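Local coordinates for protein probable adenylyl-sulfate kinase (Aeropyrum pernix, PDB 2YVU) that probably catalyses ATP-dependent phosphorylation of adenosine 5'-phosphosulfate to 3'-phosphoadenylyl sulfate, the activated form of sulfate, at residues E116-A121 against E154-P159. Numbering follows the deposited sequence.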
loop_
_atom_site.group_PDB
_atom_site.type_symbol
_atom_site.label_atom_id
_atom_site.label_comp_id
_atom_site.label_asym_id
_atom_site.label_seq_id
_atom_site.Cartn_x
_atom_site.Cartn_y
_atom_site.Cartn_z
ATOM N N GLU A 116 13.016 -14.498 0.709
ATOM C CA GLU A 116 13.903 -13.763 -0.178
ATOM C C GLU A 116 14.396 -14.723 -1.260
ATOM O O GLU A 116 15.156 -15.662 -0.996
ATOM C CB GLU A 116 15.061 -13.185 0.623
ATOM C CG GLU A 116 16.039 -12.349 -0.173
ATOM C CD GLU A 116 16.925 -11.510 0.739
ATOM O OE1 GLU A 116 17.058 -11.859 1.923
ATOM O OE2 GLU A 116 17.490 -10.503 0.279
ATOM N N ILE A 117 13.932 -14.483 -2.476
ATOM C CA ILE A 117 14.251 -15.319 -3.626
ATOM C C ILE A 117 15.264 -14.647 -4.539
ATOM O O ILE A 117 14.985 -13.602 -5.151
ATOM C CB ILE A 117 12.976 -15.590 -4.452
ATOM C CG1 ILE A 117 11.856 -16.051 -3.512
ATOM C CG2 ILE A 117 13.291 -16.537 -5.635
ATOM C CD1 ILE A 117 12.152 -17.353 -2.721
ATOM N N TYR A 118 16.434 -15.257 -4.659
ATOM C CA TYR A 118 17.462 -14.693 -5.519
ATOM C C TYR A 118 17.343 -15.206 -6.951
ATOM O O TYR A 118 17.579 -16.387 -7.228
ATOM C CB TYR A 118 18.856 -14.994 -4.940
ATOM C CG TYR A 118 20.025 -14.483 -5.774
ATOM C CD1 TYR A 118 19.932 -13.304 -6.513
ATOM C CD2 TYR A 118 21.243 -15.153 -5.773
ATOM C CE1 TYR A 118 21.034 -12.799 -7.237
ATOM C CE2 TYR A 118 22.348 -14.657 -6.487
ATOM C CZ TYR A 118 22.233 -13.482 -7.215
ATOM O OH TYR A 118 23.320 -13.010 -7.935
ATOM N N VAL A 119 16.961 -14.299 -7.851
ATOM C CA VAL A 119 16.828 -14.575 -9.274
ATOM C C VAL A 119 18.216 -14.225 -9.821
ATOM O O VAL A 119 18.563 -13.058 -10.019
ATOM C CB VAL A 119 15.727 -13.691 -9.891
ATOM C CG1 VAL A 119 15.536 -14.030 -11.377
ATOM C CG2 VAL A 119 14.426 -13.898 -9.114
ATOM N N LYS A 120 18.992 -15.270 -10.066
ATOM C CA LYS A 120 20.386 -15.151 -10.465
ATOM C C LYS A 120 20.725 -15.112 -11.944
ATOM O O LYS A 120 20.405 -16.040 -12.701
ATOM C CB LYS A 120 21.157 -16.276 -9.768
ATOM C CG LYS A 120 22.626 -16.388 -10.116
ATOM C CD LYS A 120 23.260 -17.452 -9.225
ATOM C CE LYS A 120 24.762 -17.558 -9.454
ATOM N NZ LYS A 120 25.074 -17.962 -10.860
ATOM N N ALA A 121 21.397 -14.026 -12.318
ATOM C CA ALA A 121 21.846 -13.738 -13.673
ATOM C C ALA A 121 23.011 -12.740 -13.585
ATOM O O ALA A 121 22.926 -11.750 -12.875
ATOM C CB ALA A 121 20.702 -13.127 -14.481
ATOM N N GLU A 154 24.165 -6.448 -4.705
ATOM C CA GLU A 154 24.694 -7.240 -3.602
ATOM C C GLU A 154 23.815 -8.464 -3.392
ATOM O O GLU A 154 22.711 -8.360 -2.840
ATOM C CB GLU A 154 24.724 -6.386 -2.329
ATOM C CG GLU A 154 25.264 -4.996 -2.595
ATOM C CD GLU A 154 25.458 -4.191 -1.342
ATOM O OE1 GLU A 154 24.519 -4.127 -0.527
ATOM O OE2 GLU A 154 26.547 -3.609 -1.179
ATOM N N PRO A 155 24.292 -9.646 -3.812
ATOM C CA PRO A 155 23.493 -10.864 -3.653
ATOM C C PRO A 155 23.111 -11.143 -2.206
ATOM O O PRO A 155 23.828 -10.761 -1.293
ATOM C CB PRO A 155 24.404 -11.954 -4.224
ATOM C CG PRO A 155 25.246 -11.222 -5.200
ATOM C CD PRO A 155 25.571 -9.945 -4.473
ATOM N N PRO A 156 21.961 -11.800 -1.979
ATOM C CA PRO A 156 21.536 -12.112 -0.609
ATOM C C PRO A 156 22.533 -13.101 0.005
ATOM O O PRO A 156 22.998 -14.015 -0.681
ATOM C CB PRO A 156 20.159 -12.754 -0.807
ATOM C CG PRO A 156 19.701 -12.205 -2.108
ATOM C CD PRO A 156 20.935 -12.216 -2.945
ATOM N N GLU A 157 22.868 -12.904 1.278
ATOM C CA GLU A 157 23.791 -13.799 1.982
ATOM C C GLU A 157 23.148 -15.180 2.126
ATOM O O GLU A 157 23.750 -16.215 1.800
ATOM C CB GLU A 157 24.088 -13.263 3.383
ATOM C CG GLU A 157 24.682 -11.876 3.424
ATOM C CD GLU A 157 26.079 -11.828 2.858
ATOM O OE1 GLU A 157 26.655 -10.721 2.805
ATOM O OE2 GLU A 157 26.603 -12.894 2.465
ATOM N N ASN A 158 21.919 -15.183 2.630
ATOM C CA ASN A 158 21.192 -16.423 2.831
ATOM C C ASN A 158 19.760 -16.318 2.343
ATOM O O ASN A 158 18.845 -16.079 3.122
ATOM C CB ASN A 158 21.213 -16.803 4.310
ATOM C CG ASN A 158 21.728 -18.200 4.531
ATOM O OD1 ASN A 158 20.982 -19.180 4.433
ATOM N ND2 ASN A 158 23.024 -18.307 4.802
ATOM N N PRO A 159 19.553 -16.486 1.028
ATOM C CA PRO A 159 18.219 -16.412 0.426
ATOM C C PRO A 159 17.421 -17.668 0.739
ATOM O O PRO A 159 17.981 -18.702 1.063
ATOM C CB PRO A 159 18.528 -16.306 -1.050
ATOM C CG PRO A 159 19.704 -17.214 -1.168
ATOM C CD PRO A 159 20.567 -16.777 0.002
#
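Tyr118 turns one face of its ring to Pro156 of the loop 154-159, whose CD sits over that face, 4.0 Å from the ring centroid and 21° off the normal, a CH-pi contact. The methylene is shifted toward the root of the ring, so its nearest atom is Tyr118 CG, at 3.7 Å. CG of Tyr118 lies anti to its own backbone N (chi1 178°), beside the carbonyl carbon; the side chain crosses Pro156 at about a right angle. Lys120 CB covers the opposite face. An alanine in place of Tyr118 would probably leave Pro156 CD without its aromatic partner and open a gap between Pro155, Pro156 and Lys120.

Packing is closest at the start of the strand segment, where Pro159 CB lies 3.4 Å from Glu116 O and also meets Tyr118 CB. Here Glu116, extended and buried, lays its carboxylate against the Pro156 ring, with OE2 3.7 Å from Pro156 CB. Salt bridges to Arg100 and Arg104 hold its two oxygens. The phenol end is looser: Pro155, exposed to solvent, reaches Tyr118 OH with CG at 3.8 Å and approaches the ring obliquely through CB.

No hydrogen bond joins the two segments; beyond Pro159 the chain pairs with this strand through Gln160 and Leu161. The loop folds back over strand 114-120 before entering strand 161-164 of the parallel sheet, and the Tyr118 side chain lies about 5 Å from Gly20 of the probable ATP-binding loop, within the P-loop kinase fold of the APS kinase family.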